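Local coordinates for protein transcriptional regulator (Methanobacterium thermoautotrophicum, PDB 3BPV) that probably binds DNA through a winged-helix domain and represses transcription as a dimeric member of the MarR family, at residues T28-C34 and T63-L67. Residues are numbered along the deposited sequence; the frame is centred on the assembly and turned at random.
Sequences TDAQVAC and TLRRL
Q31 sets its CG beside its own backbone N (chi1 -69°) and runs on extended, which carries its amide across the side chain of R66; R66 bends at chi3 and brings its guanidinium round to meet it. Q31 NE2 ends up over one face of that group, 3.4 Å from R66 CZ and off-centre, with the amide and guanidinium planes 43° apart. Both groups are N-H donors, so they meet by van der Waals packing alone, and the amide hydrogens are spent elsewhere: Q31 NE2 gives one bond to T28 OG1 (3.2 Å), nearly in the amide plane, and another to the backbone O of N26. T28 is the N-cap of helix 29-40, and its OG1 also receives a weak bond from Q31 N, so one hydroxyl serves both the backbone and the side chain of Q31. T28 CG2 meets R66 NH2 at 3.7 Å. Deeper in, T63 CG2 points into helix 29-40, 3.6 Å from A30 O and close to Q31 CA and C34 SG, while T63 OG1 bonds back to T59 O of its own helix. L67 and Q31 lie alongside each other, running opposite ways: L67 CD2 lies 3.7 Å from Q31 CB, and L67 CD1 reaches C34 CB at 3.8 Å. With an alanine at Q31, the N26 carbonyl would probably lose its amide donor and the R66 guanidinium the group lying over its face. The two short helical segments cross at -79° with axes 9.3 Å apart, packing helix 57-69, probably the recognition helix as in other MarR proteins, against helix 29-40. Helix 46-53, its helix-turn-helix partner, sets L49 against both C34 and L64, and I73 of strand 73-78, the first strand of the wing, packs on L64 and L67.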
ATOM      1  N   THR A  28       7.593   6.623   8.452  1.00 15.25           N
ATOM      2  CA  THR A  28       6.387   6.524   7.658  1.00 15.55           C
ATOM      3  C   THR A  28       6.083   5.044   7.524  1.00 15.65           C
ATOM      4  O   THR A  28       6.939   4.195   7.800  1.00 14.87           O
ATOM      5  CB  THR A  28       6.590   7.073   6.252  1.00 15.98           C
ATOM      6  OG1 THR A  28       7.706   6.403   5.650  1.00 17.77           O
ATOM      7  CG2 THR A  28       6.836   8.572   6.289  1.00 17.22           C
ATOM      8  N   ASP A  29       4.876   4.738   7.080  1.00 15.42           N
ATOM      9  CA  ASP A  29       4.444   3.365   6.892  1.00 16.23           C
ATOM     10  C   ASP A  29       5.434   2.590   6.022  1.00 16.43           C
ATOM     11  O   ASP A  29       5.824   1.473   6.356  1.00 14.81           O
ATOM     12  CB  ASP A  29       3.061   3.372   6.238  1.00 21.03           C
ATOM     13  CG  ASP A  29       2.436   2.009   6.166  1.00 27.79           C
ATOM     14  OD1 ASP A  29       3.087   1.074   5.658  1.00 30.83           O
ATOM     15  OD2 ASP A  29       1.278   1.880   6.609  1.00 30.06           O
ATOM     16  N   ALA A  30       5.839   3.177   4.905  1.00 14.52           N
ATOM     17  CA  ALA A  30       6.769   2.514   3.997  1.00 14.89           C
ATOM     18  C   ALA A  30       8.094   2.178   4.680  1.00 14.89           C
ATOM     19  O   ALA A  30       8.654   1.098   4.470  1.00 15.43           O
ATOM     20  CB  ALA A  30       7.013   3.388   2.771  1.00 16.23           C
ATOM     21  N   GLN A  31       8.612   3.096   5.489  1.00 14.74           N
ATOM     22  CA  GLN A  31       9.871   2.841   6.189  1.00 13.63           C
ATOM     23  C   GLN A  31       9.705   1.754   7.243  1.00 14.17           C
ATOM     24  O   GLN A  31      10.582   0.907   7.406  1.00 14.34           O
ATOM     25  CB  GLN A  31      10.388   4.105   6.870  1.00 13.72           C
ATOM     26  CG  GLN A  31      10.861   5.196   5.944  1.00 14.33           C
ATOM     27  CD  GLN A  31      11.321   6.400   6.725  1.00 15.92           C
ATOM     28  OE1 GLN A  31      12.382   6.382   7.337  1.00 18.50           O
ATOM     29  NE2 GLN A  31      10.507   7.448   6.729  1.00 16.10           N
ATOM     30  N   VAL A  32       8.594   1.779   7.969  1.00 13.45           N
ATOM     31  CA  VAL A  32       8.355   0.765   8.982  1.00 13.15           C
ATOM     32  C   VAL A  32       8.297  -0.617   8.336  1.00 14.58           C
ATOM     33  O   VAL A  32       8.866  -1.575   8.859  1.00 15.08           O
ATOM     34  CB  VAL A  32       7.036   1.034   9.743  1.00 14.57           C
ATOM     35  CG1 VAL A  32       6.640  -0.187  10.570  1.00 16.53           C
ATOM     36  CG2 VAL A  32       7.209   2.236  10.652  1.00 15.06           C
ATOM     37  N   ALA A  33       7.621  -0.729   7.202  1.00 14.22           N
ATOM     38  CA  ALA A  33       7.511  -2.015   6.523  1.00 13.96           C
ATOM     39  C   ALA A  33       8.893  -2.540   6.166  1.00 14.74           C
ATOM     40  O   ALA A  33       9.189  -3.713   6.399  1.00 15.66           O
ATOM     41  CB  ALA A  33       6.660  -1.872   5.265  1.00 14.33           C
ATOM     42  N   CYS A  34       9.736  -1.678   5.603  1.00 13.22           N
ATOM     43  CA  CYS A  34      11.089  -2.085   5.235  1.00 14.45           C
ATOM     44  C   CYS A  34      11.894  -2.470   6.475  1.00 13.68           C
ATOM     45  O   CYS A  34      12.599  -3.481   6.488  1.00 14.80           O
ATOM     46  CB  CYS A  34      11.814  -0.954   4.503  1.00 14.33           C
ATOM     47  SG  CYS A  34      11.286  -0.734   2.793  1.00 16.02           S
ATOM     48  N   THR A  63      12.992   5.185   0.210  1.00 14.42           N
ATOM     49  CA  THR A  63      12.557   4.734   1.526  1.00 14.18           C
ATOM     50  C   THR A  63      13.744   4.241   2.359  1.00 15.03           C
ATOM     51  O   THR A  63      13.884   4.579   3.541  1.00 15.35           O
ATOM     52  CB  THR A  63      11.525   3.600   1.383  1.00 15.76           C
ATOM     53  OG1 THR A  63      10.397   4.087   0.646  1.00 16.31           O
ATOM     54  CG2 THR A  63      11.064   3.102   2.737  1.00 15.78           C
ATOM     55  N   LEU A  64      14.606   3.444   1.739  1.00 15.49           N
ATOM     56  CA  LEU A  64      15.771   2.920   2.430  1.00 16.41           C
ATOM     57  C   LEU A  64      16.771   4.029   2.759  1.00 17.27           C
ATOM     58  O   LEU A  64      17.410   3.999   3.807  1.00 18.42           O
ATOM     59  CB  LEU A  64      16.430   1.832   1.581  1.00 16.72           C
ATOM     60  CG  LEU A  64      15.581   0.573   1.397  1.00 17.47           C
ATOM     61  CD1 LEU A  64      16.270  -0.344   0.399  1.00 18.45           C
ATOM     62  CD2 LEU A  64      15.386  -0.134   2.736  1.00 18.58           C
ATOM     63  N   ARG A  65      16.898   5.017   1.877  1.00 18.45           N
ATOM     64  CA  ARG A  65      17.820   6.117   2.134  1.00 19.56           C
ATOM     65  C   ARG A  65      17.385   6.861   3.396  1.00 20.13           C
ATOM     66  O   ARG A  65      18.215   7.237   4.223  1.00 21.00           O
ATOM     67  CB  ARG A  65      17.857   7.069   0.933  1.00 19.49           C
ATOM     68  CG  ARG A  65      18.946   8.129   1.020  1.00 25.03           C
ATOM     69  CD  ARG A  65      19.029   8.942  -0.265  1.00 29.67           C
ATOM     70  NE  ARG A  65      19.326   8.099  -1.421  1.00 34.54           N
ATOM     71  CZ  ARG A  65      19.535   8.561  -2.650  1.00 36.37           C
ATOM     72  NH1 ARG A  65      19.481   9.864  -2.891  1.00 37.65           N
ATOM     73  NH2 ARG A  65      19.800   7.719  -3.639  1.00 38.43           N
ATOM     74  N   ARG A  66      16.082   7.065   3.552  1.00 17.87           N
ATOM     75  CA  ARG A  66      15.568   7.750   4.733  1.00 17.75           C
ATOM     76  C   ARG A  66      15.861   6.944   5.998  1.00 17.85           C
ATOM     77  O   ARG A  66      16.223   7.511   7.032  1.00 18.75           O
ATOM     78  CB  ARG A  66      14.063   7.992   4.588  1.00 19.01           C
ATOM     79  CG  ARG A  66      13.721   8.960   3.462  1.00 24.36           C
ATOM     80  CD  ARG A  66      12.228   9.143   3.301  1.00 25.30           C
ATOM     81  NE  ARG A  66      11.615   9.783   4.460  1.00 28.40           N
ATOM     82  CZ  ARG A  66      10.324  10.094   4.542  1.00 27.70           C
ATOM     83  NH1 ARG A  66       9.512   9.824   3.530  1.00 31.11           N
ATOM     84  NH2 ARG A  66       9.849  10.678   5.631  1.00 28.88           N
ATOM     85  N   LEU A  67      15.712   5.624   5.928  1.00 17.61           N
ATOM     86  CA  LEU A  67      15.982   4.791   7.096  1.00 17.27           C
ATOM     87  C   LEU A  67      17.458   4.852   7.448  1.00 18.74           C
ATOM     88  O   LEU A  67      17.823   4.874   8.623  1.00 19.80           O
ATOM     89  CB  LEU A  67      15.588   3.335   6.838  1.00 16.97           C
ATOM     90  CG  LEU A  67      14.101   2.995   6.944  1.00 15.33           C
ATOM     91  CD1 LEU A  67      13.872   1.585   6.429  1.00 15.63           C
ATOM     92  CD2 LEU A  67      13.642   3.138   8.396  1.00 16.80           C
TER